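Local structure of alpha-Amylase (Thermotoga maritima, 2B5D) at residues I5-H10 against F51-S56; K94-K99 against K304-I309; E446-Q451 against E503-Y508. The protein belongs to glycoside hydrolase family 57, whose members carry a catalytic domain built round an incomplete barrel of parallel strands joined by helices. All coordinates share one frame; numbering follows the deposited sequence.

Contact 1. Residues I5-H10 against F51-S56; sequences ILIFLH and FRLTMS
Leu9 N donates to Thr54 O at 3.1 Å in the pairing of two neighbouring parallel strands. Thr54 N reaches Ile7 O only weakly, whereas Ser56 N makes a firm bond of 3.0 Å to Leu9 O. Phe8 thus pairs with Thr54, Leu9 with Met55 and His10 with Ser56. Segment 51-56 is not yet a strand before Leu53, and there a water takes over: it accepts from Ile7 N and also lies within bonding distance of Ile5 O and Arg52 O. A second water lies within bonding distance of Ile7 O and of Thr54 OG1, which is itself bonded to the backbone N of Ala382.

The polar side-chain contact is His10 with Ser56. Ser56 OG meets the imidazole at its edge, near its plane, in a hydrogen bond of 2.7 Å with His10 ND1 in which either atom could be the donor. Ser56 OG sits between its own backbone N and carbonyl carbon (chi1 67°), and it also binds the backbone N of Ala11. His10 NE2 is bonded to His146, so both ring nitrogens have partners.

The apolar contacts split between the two faces of the sheet. On the Leu9 face, Leu53 CD1 lies 3.6 Å from Ile7 CG2 and 4.0 Å from Leu9 CG, the two leucine side chains crossing at about a right angle. On the Phe8 face, the Phe8 ring leans across to strand 53-57: Phe8 CD1 is 3.8 Å from Thr54 CG2, Phe8 CZ is 3.8 Å from Ser56 CB, and Met55 CA lies over one ring face.

Helix 27-47 links the strands in a beta-alpha-beta crossover within the barrel-like sheet. With its ND1 and NE2 both engaged and Trp182 stacked on it, the buried His10 imidazole should have little freedom to turn.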
loop_
_atom_site.group_PDB
_atom_site.type_symbol
_atom_site.label_atom_id
_atom_site.label_comp_id
_atom_site.label_asym_id
_atom_site.label_seq_id
_atom_site.Cartn_x
_atom_site.Cartn_y
_atom_site.Cartn_z
ATOM N N ILE A 5 -18.966 12.712 -44.397
ATOM C CA ILE A 5 -18.775 12.457 -42.972
ATOM C C ILE A 5 -18.034 11.180 -42.723
ATOM O O ILE A 5 -18.493 10.081 -43.098
ATOM C CB ILE A 5 -20.006 12.827 -41.962
ATOM C CG1 ILE A 5 -21.167 11.849 -42.039
ATOM C CG2 ILE A 5 -20.475 14.348 -42.066
ATOM C CD1 ILE A 5 -21.010 10.727 -40.991
ATOM N N LEU A 6 -16.845 11.330 -42.146
ATOM C CA LEU A 6 -16.030 10.148 -41.847
ATOM C C LEU A 6 -15.992 9.852 -40.335
ATOM O O LEU A 6 -15.286 10.510 -39.567
ATOM C CB LEU A 6 -14.653 10.203 -42.576
ATOM C CG LEU A 6 -13.354 9.446 -42.243
ATOM C CD1 LEU A 6 -13.470 7.991 -41.822
ATOM C CD2 LEU A 6 -12.294 9.641 -43.366
ATOM N N ILE A 7 -16.812 8.878 -39.930
ATOM C CA ILE A 7 -16.862 8.457 -38.527
ATOM C C ILE A 7 -15.800 7.403 -38.321
ATOM O O ILE A 7 -15.758 6.384 -38.998
ATOM C CB ILE A 7 -18.280 7.892 -38.065
ATOM C CG1 ILE A 7 -19.394 8.946 -38.128
ATOM C CG2 ILE A 7 -18.207 7.304 -36.649
ATOM C CD1 ILE A 7 -18.977 10.347 -37.665
ATOM N N PHE A 8 -14.951 7.633 -37.344
ATOM C CA PHE A 8 -13.929 6.638 -37.048
ATOM C C PHE A 8 -14.054 6.135 -35.596
ATOM O O PHE A 8 -14.039 6.928 -34.648
ATOM C CB PHE A 8 -12.511 7.204 -37.350
ATOM C CG PHE A 8 -11.422 6.211 -37.070
ATOM C CD1 PHE A 8 -10.904 5.395 -38.097
ATOM C CD2 PHE A 8 -10.954 6.037 -35.774
ATOM C CE1 PHE A 8 -9.912 4.421 -37.838
ATOM C CE2 PHE A 8 -9.977 5.057 -35.494
ATOM C CZ PHE A 8 -9.438 4.266 -36.521
ATOM N N LEU A 9 -14.169 4.822 -35.442
ATOM C CA LEU A 9 -14.117 4.149 -34.149
ATOM C C LEU A 9 -12.816 3.412 -33.925
ATOM O O LEU A 9 -12.450 2.487 -34.702
ATOM C CB LEU A 9 -15.233 3.097 -34.062
ATOM C CG LEU A 9 -16.683 3.579 -34.157
ATOM C CD1 LEU A 9 -17.657 2.413 -33.917
ATOM C CD2 LEU A 9 -16.954 4.753 -33.235
ATOM N N HIS A 10 -12.150 3.782 -32.834
ATOM C CA HIS A 10 -10.962 3.083 -32.362
ATOM C C HIS A 10 -11.310 1.968 -31.330
ATOM O O HIS A 10 -11.723 2.256 -30.170
ATOM C CB HIS A 10 -9.988 4.088 -31.734
ATOM C CG HIS A 10 -8.731 3.469 -31.228
ATOM N ND1 HIS A 10 -8.003 2.554 -31.966
ATOM C CD2 HIS A 10 -8.033 3.671 -30.084
ATOM C CE1 HIS A 10 -6.934 2.196 -31.279
ATOM N NE2 HIS A 10 -6.913 2.882 -30.146
ATOM N N PHE A 51 -24.675 1.789 -44.384
ATOM C CA PHE A 51 -23.823 2.635 -43.559
ATOM C C PHE A 51 -22.459 2.741 -44.250
ATOM O O PHE A 51 -22.162 1.968 -45.152
ATOM C CB PHE A 51 -23.700 2.039 -42.130
ATOM C CG PHE A 51 -22.810 0.812 -42.059
ATOM C CD1 PHE A 51 -23.313 -0.456 -42.385
ATOM C CD2 PHE A 51 -21.463 0.935 -41.707
ATOM C CE1 PHE A 51 -22.487 -1.572 -42.355
ATOM C CE2 PHE A 51 -20.628 -0.171 -41.679
ATOM C CZ PHE A 51 -21.139 -1.424 -41.996
ATOM N N ARG A 52 -21.657 3.714 -43.828
ATOM C CA ARG A 52 -20.213 3.738 -44.104
ATOM C C ARG A 52 -19.474 4.069 -42.804
ATOM O O ARG A 52 -19.765 5.071 -42.153
ATOM C CB ARG A 52 -19.834 4.778 -45.164
ATOM C CG ARG A 52 -20.302 4.520 -46.578
ATOM C CD ARG A 52 -19.822 3.195 -47.113
ATOM N NE ARG A 52 -20.177 3.097 -48.513
ATOM C CZ ARG A 52 -21.299 2.558 -48.970
ATOM N NH1 ARG A 52 -21.526 2.551 -50.271
ATOM N NH2 ARG A 52 -22.194 2.025 -48.145
ATOM N N LEU A 53 -18.495 3.236 -42.458
ATOM C CA LEU A 53 -17.768 3.396 -41.198
ATOM C C LEU A 53 -16.367 2.831 -41.318
ATOM O O LEU A 53 -16.151 1.772 -41.924
ATOM C CB LEU A 53 -18.538 2.716 -40.044
ATOM C CG LEU A 53 -17.889 2.593 -38.663
ATOM C CD1 LEU A 53 -17.928 3.910 -37.941
ATOM C CD2 LEU A 53 -18.487 1.435 -37.802
ATOM N N THR A 54 -15.425 3.577 -40.762
ATOM C CA THR A 54 -14.053 3.157 -40.614
ATOM C C THR A 54 -13.717 2.865 -39.153
ATOM O O THR A 54 -14.114 3.589 -38.257
ATOM C CB THR A 54 -13.097 4.240 -41.162
ATOM O OG1 THR A 54 -13.636 4.765 -42.392
ATOM C CG2 THR A 54 -11.706 3.678 -41.409
ATOM N N MET A 55 -12.979 1.793 -38.910
ATOM C CA MET A 55 -12.586 1.458 -37.549
ATOM C C MET A 55 -11.230 0.757 -37.534
ATOM O O MET A 55 -10.813 0.195 -38.507
ATOM C CB MET A 55 -13.660 0.589 -36.849
ATOM C CG MET A 55 -13.829 -0.773 -37.448
ATOM S SD MET A 55 -15.135 -1.775 -36.708
ATOM C CE MET A 55 -14.519 -2.099 -35.038
ATOM N N SER A 56 -10.548 0.864 -36.410
ATOM C CA SER A 56 -9.386 0.058 -36.086
ATOM C C SER A 56 -9.879 -1.134 -35.303
ATOM O O SER A 56 -10.862 -1.036 -34.542
ATOM C CB SER A 56 -8.436 0.866 -35.193
ATOM O OG SER A 56 -9.035 1.093 -33.925
HETATM O O HOH W 1 -18.897 7.487 -41.615
HETATM O O HOH W 2 -15.892 6.190 -42.151
#

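Contact 2. Residues K94-K99 against K304-I309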
loop_
_atom_site.group_PDB
_atom_site.type_symbol
_atom_site.label_atom_id
_atom_site.label_comp_id
_atom_site.label_asym_id
_atom_site.label_seq_id
_atom_site.Cartn_x
_atom_site.Cartn_y
_atom_site.Cartn_z
ATOM N N LYS A 94 -42.373 -8.339 -8.397
ATOM C CA LYS A 94 -43.159 -7.555 -7.441
ATOM C C LYS A 94 -42.530 -6.185 -7.092
ATOM O O LYS A 94 -43.076 -5.430 -6.266
ATOM C CB LYS A 94 -43.482 -8.387 -6.187
ATOM C CG LYS A 94 -44.932 -8.183 -5.664
ATOM C CD LYS A 94 -45.221 -8.973 -4.357
ATOM C CE LYS A 94 -45.612 -10.452 -4.630
ATOM N NZ LYS A 94 -45.261 -11.344 -3.469
ATOM N N GLU A 95 -41.403 -5.865 -7.740
ATOM C CA GLU A 95 -40.724 -4.559 -7.597
ATOM C C GLU A 95 -41.268 -3.622 -8.664
ATOM O O GLU A 95 -42.200 -3.993 -9.389
ATOM C CB GLU A 95 -39.218 -4.722 -7.768
ATOM C CG GLU A 95 -38.675 -5.979 -7.138
ATOM C CD GLU A 95 -37.163 -5.985 -7.061
ATOM O OE1 GLU A 95 -36.616 -5.705 -5.972
ATOM O OE2 GLU A 95 -36.512 -6.262 -8.089
ATOM N N HIS A 96 -40.691 -2.420 -8.768
ATOM C CA HIS A 96 -41.072 -1.446 -9.812
ATOM C C HIS A 96 -41.246 -2.068 -11.215
ATOM O O HIS A 96 -40.428 -2.892 -11.651
ATOM C CB HIS A 96 -40.054 -0.317 -9.866
ATOM C CG HIS A 96 -40.585 0.959 -10.444
ATOM N ND1 HIS A 96 -40.760 2.100 -9.688
ATOM C CD2 HIS A 96 -40.956 1.284 -11.706
ATOM C CE1 HIS A 96 -41.229 3.069 -10.457
ATOM N NE2 HIS A 96 -41.354 2.599 -11.686
ATOM N N PRO A 97 -42.341 -1.709 -11.912
ATOM C CA PRO A 97 -42.572 -2.170 -13.281
ATOM C C PRO A 97 -41.497 -1.808 -14.329
ATOM O O PRO A 97 -41.291 -2.577 -15.263
ATOM C CB PRO A 97 -43.922 -1.527 -13.638
ATOM C CG PRO A 97 -44.072 -0.407 -12.678
ATOM C CD PRO A 97 -43.468 -0.895 -11.429
ATOM N N LEU A 98 -40.843 -0.653 -14.188
ATOM C CA LEU A 98 -39.702 -0.284 -15.055
ATOM C C LEU A 98 -38.586 -1.299 -14.884
ATOM O O LEU A 98 -38.063 -1.849 -15.862
ATOM C CB LEU A 98 -39.193 1.135 -14.743
ATOM C CG LEU A 98 -40.052 2.296 -15.268
ATOM C CD1 LEU A 98 -39.545 3.644 -14.789
ATOM C CD2 LEU A 98 -40.161 2.274 -16.794
ATOM N N LYS A 99 -38.277 -1.559 -13.617
ATOM C CA LYS A 99 -37.239 -2.463 -13.183
ATOM C C LYS A 99 -37.543 -3.881 -13.627
ATOM O O LYS A 99 -36.661 -4.561 -14.167
ATOM C CB LYS A 99 -37.097 -2.371 -11.670
ATOM C CG LYS A 99 -35.988 -3.213 -11.081
ATOM C CD LYS A 99 -35.814 -2.854 -9.625
ATOM C CE LYS A 99 -34.666 -3.609 -9.034
ATOM N NZ LYS A 99 -34.543 -3.254 -7.586
ATOM N N LYS A 304 -31.324 8.345 -7.579
ATOM C CA LYS A 304 -31.468 7.977 -8.979
ATOM C C LYS A 304 -32.713 7.170 -9.302
ATOM O O LYS A 304 -33.024 6.180 -8.643
ATOM C CB LYS A 304 -30.207 7.240 -9.479
ATOM C CG LYS A 304 -29.041 8.202 -9.600
ATOM C CD LYS A 304 -27.946 7.690 -10.468
ATOM C CE LYS A 304 -26.726 8.572 -10.314
ATOM N NZ LYS A 304 -26.694 9.740 -11.253
ATOM N N GLU A 305 -33.402 7.587 -10.353
ATOM C CA GLU A 305 -34.618 6.936 -10.767
ATOM C C GLU A 305 -34.377 5.787 -11.712
ATOM O O GLU A 305 -33.332 5.696 -12.350
ATOM C CB GLU A 305 -35.571 7.958 -11.376
ATOM C CG GLU A 305 -36.268 8.715 -10.281
ATOM C CD GLU A 305 -36.978 9.928 -10.772
ATOM O OE1 GLU A 305 -36.709 11.006 -10.190
ATOM O OE2 GLU A 305 -37.799 9.805 -11.731
ATOM N N TYR A 306 -35.373 4.922 -11.810
ATOM C CA TYR A 306 -35.286 3.745 -12.653
ATOM C C TYR A 306 -35.247 4.057 -14.147
ATOM O O TYR A 306 -35.902 4.983 -14.622
ATOM C CB TYR A 306 -36.426 2.773 -12.306
ATOM C CG TYR A 306 -36.202 2.066 -10.980
ATOM C CD1 TYR A 306 -37.128 2.208 -9.919
ATOM C CD2 TYR A 306 -35.052 1.279 -10.769
ATOM C CE1 TYR A 306 -36.930 1.578 -8.691
ATOM C CE2 TYR A 306 -34.837 0.649 -9.539
ATOM C CZ TYR A 306 -35.793 0.798 -8.497
ATOM O OH TYR A 306 -35.588 0.174 -7.271
ATOM N N TYR A 307 -34.462 3.268 -14.872
ATOM C CA TYR A 307 -34.290 3.421 -16.312
ATOM C C TYR A 307 -35.567 3.079 -17.075
ATOM O O TYR A 307 -36.164 1.997 -16.895
ATOM C CB TYR A 307 -33.135 2.523 -16.801
ATOM C CG TYR A 307 -32.760 2.668 -18.270
ATOM C CD1 TYR A 307 -32.331 3.905 -18.795
ATOM C CD2 TYR A 307 -32.805 1.574 -19.125
ATOM C CE1 TYR A 307 -31.984 4.039 -20.122
ATOM C CE2 TYR A 307 -32.449 1.690 -20.460
ATOM C CZ TYR A 307 -32.041 2.929 -20.952
ATOM O OH TYR A 307 -31.675 3.046 -22.271
ATOM N N ASP A 308 -35.959 4.008 -17.942
ATOM C CA ASP A 308 -37.027 3.811 -18.906
ATOM C C ASP A 308 -36.421 3.903 -20.295
ATOM O O ASP A 308 -36.019 4.976 -20.730
ATOM C CB ASP A 308 -38.107 4.880 -18.728
ATOM C CG ASP A 308 -39.309 4.676 -19.669
ATOM O OD1 ASP A 308 -40.349 5.324 -19.414
ATOM O OD2 ASP A 308 -39.229 3.881 -20.649
ATOM N N ILE A 309 -36.365 2.768 -20.984
ATOM C CA ILE A 309 -35.741 2.671 -22.293
ATOM C C ILE A 309 -36.475 3.377 -23.418
ATOM O O ILE A 309 -35.945 3.477 -24.518
ATOM C CB ILE A 309 -35.522 1.202 -22.724
ATOM C CG1 ILE A 309 -34.492 1.140 -23.875
ATOM C CG2 ILE A 309 -36.868 0.537 -23.101
ATOM C CD1 ILE A 309 -33.654 -0.115 -23.915
HETATM O O HOH W 3 -37.628 0.121 -17.922
#
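Tyr306 meets His96 and Lys99 with its ring and Leu98 with its CB. Tyr306 CD1 lies over one face of the His96 imidazole, 3.6 Å from His96 ND1, with the two ring planes oblique at 51°. Lys99 CG is anti to its backbone N (chi1 -177°) and the chain runs on extended; Lys99 CB lies above one face of the tyrosine, toward the rim, and Lys99 CD comes to 3.6 Å from Tyr306 CE2. Leu98 packs beside them: its CB is 4.0 Å from Tyr306 CB, and its CD2 lies 3.8 Å from Asp308 CB.

Around this shell, a water donates to both Leu98 O (2.9 Å) and Tyr307 O (2.6 Å). The lysine tip forms a long salt bridge, Lys99 NZ to Glu95 OE1 at 3.6 Å. Asp308, at the N-cap of helix 309-338, turns its OD2 to the backbone N of Asp310, while His96 holds the N-cap position of helix 97-119. The contact therefore joins the starts of two helices by ring and aliphatic packing and a shared water, and the charge of Lys99 is probably offset in part by Glu95, whose OE1 also serves Arg269.

Contact 3. Residues E446-Q451 against E503-Y508; sequences ERVLNQ and EMLRYY
Leu505 points at the 446-451 helix and divides its two methyls between partners. CD2 lies 3.7 Å from Val448 CG2, the two side chains crossing at about a right angle, and it also sits over one face of the Arg447 guanidinium, offset toward the rim. CD1 turns to Gln451, 4.0 Å from its CB.

The Arg447 chain bends at chi3 (62°), and Arg506 CG meets the edge of its guanidinium, near the plane, 3.6 Å from NH2. The two guanidiniums, 24° apart in plane, are like charges with their NH2 atoms 5.6 Å apart. Arg447 NH2 has a salt-bridge partner in Glu509, one turn on from Leu505, and Arg506 NH1 makes a long one with Glu503 OE1, so the repulsion is probably eased.

Helices 443-458 and 502-511 belong to the helical C-terminal region of the chain, and these segments of them run at 43° with axes 10.5 Å apart, a spacing spanned by Leu505 packing on Val448 and Arg447.

Gln451 crosses Tyr508 obliquely, its CG 3.8 Å from Tyr508 CB. Its NE2 lies close to Tyr508 O but at a poor angle, and bonds instead to Asp512 O. The hydroxyl of Tyr508 is bonded to Asn490 and to the backbone O of Glu20 of the second subunit.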
loop_
_atom_site.group_PDB
_atom_site.type_symbol
_atom_site.label_atom_id
_atom_site.label_comp_id
_atom_site.label_asym_id
_atom_site.label_seq_id
_atom_site.Cartn_x
_atom_site.Cartn_y
_atom_site.Cartn_z
ATOM N N GLU A 446 15.445 -19.585 -31.596
ATOM C CA GLU A 446 14.479 -18.849 -32.358
ATOM C C GLU A 446 13.216 -18.635 -31.539
ATOM O O GLU A 446 12.733 -17.510 -31.442
ATOM C CB GLU A 446 14.155 -19.589 -33.658
ATOM C CG GLU A 446 13.698 -18.652 -34.786
ATOM C CD GLU A 446 12.754 -19.314 -35.792
ATOM O OE1 GLU A 446 12.288 -20.443 -35.519
ATOM O OE2 GLU A 446 12.451 -18.692 -36.837
ATOM N N ARG A 447 12.682 -19.717 -30.972
ATOM C CA ARG A 447 11.620 -19.637 -29.970
ATOM C C ARG A 447 11.937 -18.643 -28.822
ATOM O O ARG A 447 11.066 -17.867 -28.390
ATOM C CB ARG A 447 11.300 -21.017 -29.454
ATOM C CG ARG A 447 10.448 -21.818 -30.419
ATOM C CD ARG A 447 10.280 -23.278 -29.925
ATOM N NE ARG A 447 9.586 -23.341 -28.638
ATOM C CZ ARG A 447 9.815 -24.239 -27.681
ATOM N NH1 ARG A 447 10.745 -25.168 -27.836
ATOM N NH2 ARG A 447 9.116 -24.192 -26.552
ATOM N N VAL A 448 13.193 -18.617 -28.394
ATOM C CA VAL A 448 13.598 -17.752 -27.298
ATOM C C VAL A 448 13.597 -16.290 -27.735
ATOM O O VAL A 448 13.110 -15.386 -27.025
ATOM C CB VAL A 448 14.981 -18.187 -26.749
ATOM C CG1 VAL A 448 15.631 -17.149 -25.844
ATOM C CG2 VAL A 448 14.849 -19.558 -26.006
ATOM N N LEU A 449 14.158 -16.056 -28.911
ATOM C CA LEU A 449 14.252 -14.730 -29.449
ATOM C C LEU A 449 12.860 -14.202 -29.810
ATOM O O LEU A 449 12.544 -13.042 -29.553
ATOM C CB LEU A 449 15.226 -14.730 -30.626
ATOM C CG LEU A 449 16.694 -14.716 -30.178
ATOM C CD1 LEU A 449 17.646 -14.867 -31.377
ATOM C CD2 LEU A 449 17.087 -13.484 -29.354
ATOM N N ASN A 450 12.015 -15.070 -30.353
ATOM C CA ASN A 450 10.638 -14.725 -30.631
ATOM C C ASN A 450 9.822 -14.318 -29.380
ATOM O O ASN A 450 8.969 -13.437 -29.454
ATOM C CB ASN A 450 9.935 -15.897 -31.306
ATOM C CG ASN A 450 10.285 -16.053 -32.778
ATOM O OD1 ASN A 450 9.792 -16.981 -33.428
ATOM N ND2 ASN A 450 11.118 -15.169 -33.310
ATOM N N GLN A 451 10.053 -14.983 -28.254
ATOM C CA GLN A 451 9.361 -14.647 -27.003
ATOM C C GLN A 451 9.983 -13.408 -26.381
ATOM O O GLN A 451 9.278 -12.561 -25.833
ATOM C CB GLN A 451 9.338 -15.840 -26.013
ATOM C CG GLN A 451 8.304 -15.708 -24.883
ATOM C CD GLN A 451 6.893 -15.767 -25.397
ATOM O OE1 GLN A 451 6.600 -16.527 -26.330
ATOM N NE2 GLN A 451 5.995 -14.974 -24.796
ATOM N N GLU A 503 11.195 -25.298 -19.935
ATOM C CA GLU A 503 9.903 -25.351 -19.257
ATOM C C GLU A 503 9.383 -23.949 -18.939
ATOM O O GLU A 503 8.182 -23.686 -19.064
ATOM C CB GLU A 503 10.009 -26.190 -17.975
ATOM C CG GLU A 503 10.165 -27.684 -18.230
ATOM C CD GLU A 503 9.651 -28.514 -17.057
ATOM O OE1 GLU A 503 8.461 -28.941 -17.117
ATOM O OE2 GLU A 503 10.430 -28.709 -16.077
ATOM N N MET A 504 10.294 -23.084 -18.488
ATOM C CA MET A 504 10.015 -21.678 -18.303
ATOM C C MET A 504 9.626 -21.032 -19.649
ATOM O O MET A 504 8.620 -20.352 -19.730
ATOM C CB MET A 504 11.230 -20.947 -17.712
ATOM C CG MET A 504 10.891 -19.514 -17.293
ATOM S SD MET A 504 12.348 -18.453 -17.066
ATOM C CE MET A 504 12.969 -19.084 -15.502
ATOM N N LEU A 505 10.416 -21.268 -20.695
ATOM C CA LEU A 505 10.109 -20.761 -22.040
ATOM C C LEU A 505 8.723 -21.171 -22.503
ATOM O O LEU A 505 7.982 -20.357 -23.037
ATOM C CB LEU A 505 11.160 -21.192 -23.072
ATOM C CG LEU A 505 10.844 -20.867 -24.556
ATOM C CD1 LEU A 505 10.813 -19.353 -24.846
ATOM C CD2 LEU A 505 11.849 -21.572 -25.447
ATOM N N ARG A 506 8.351 -22.417 -22.273
ATOM C CA ARG A 506 7.017 -22.870 -22.648
ATOM C C ARG A 506 5.957 -22.201 -21.786
ATOM O O ARG A 506 4.789 -22.100 -22.177
ATOM C CB ARG A 506 6.894 -24.373 -22.440
ATOM C CG ARG A 506 7.623 -25.220 -23.428
ATOM C CD ARG A 506 6.889 -26.566 -23.552
ATOM N NE ARG A 506 6.882 -27.285 -22.281
ATOM C CZ ARG A 506 7.912 -27.979 -21.795
ATOM N NH1 ARG A 506 7.788 -28.586 -20.610
ATOM N NH2 ARG A 506 9.065 -28.066 -22.477
ATOM N N TYR A 507 6.348 -21.802 -20.581
ATOM C CA TYR A 507 5.379 -21.189 -19.690
ATOM C C TYR A 507 5.069 -19.824 -20.324
ATOM O O TYR A 507 3.928 -19.557 -20.689
ATOM C CB TYR A 507 5.881 -21.101 -18.232
ATOM C CG TYR A 507 5.064 -20.116 -17.442
ATOM C CD1 TYR A 507 3.688 -20.282 -17.332
ATOM C CD2 TYR A 507 5.652 -18.992 -16.847
ATOM C CE1 TYR A 507 2.889 -19.352 -16.674
ATOM C CE2 TYR A 507 4.862 -18.055 -16.179
ATOM C CZ TYR A 507 3.485 -18.242 -16.100
ATOM O OH TYR A 507 2.679 -17.357 -15.432
ATOM N N TYR A 508 6.105 -19.011 -20.505
ATOM C CA TYR A 508 6.040 -17.757 -21.261
ATOM C C TYR A 508 5.326 -17.820 -22.625
ATOM O O TYR A 508 4.483 -16.960 -22.932
ATOM C CB TYR A 508 7.454 -17.227 -21.474
ATOM C CG TYR A 508 8.163 -16.807 -20.213
ATOM C CD1 TYR A 508 9.468 -16.381 -20.274
ATOM C CD2 TYR A 508 7.537 -16.850 -18.958
ATOM C CE1 TYR A 508 10.153 -15.965 -19.163
ATOM C CE2 TYR A 508 8.226 -16.440 -17.785
ATOM C CZ TYR A 508 9.552 -16.009 -17.909
ATOM O OH TYR A 508 10.313 -15.579 -16.824
#

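How the contacts relate
Contact 1 lies in the core, its centre about 12 Å from that of the chain, where backbone bonds between parallel strands combine with apolar packing. Contact 2 lies at the surface, joining two helix starts through side chains and one water, its centre about 34 Å from that of contact 1 though both belong to the family 57 range. Contact 3 is buried too, but in the C-terminal helical range, on the opposite side of the chain's centre from contact 1 and bordering the second subunit; there the packing is mostly through side chains. No two contacts touch or share a strand or helix, and contacts 2 and 3 are farthest apart, with centres about 53 Å from each other.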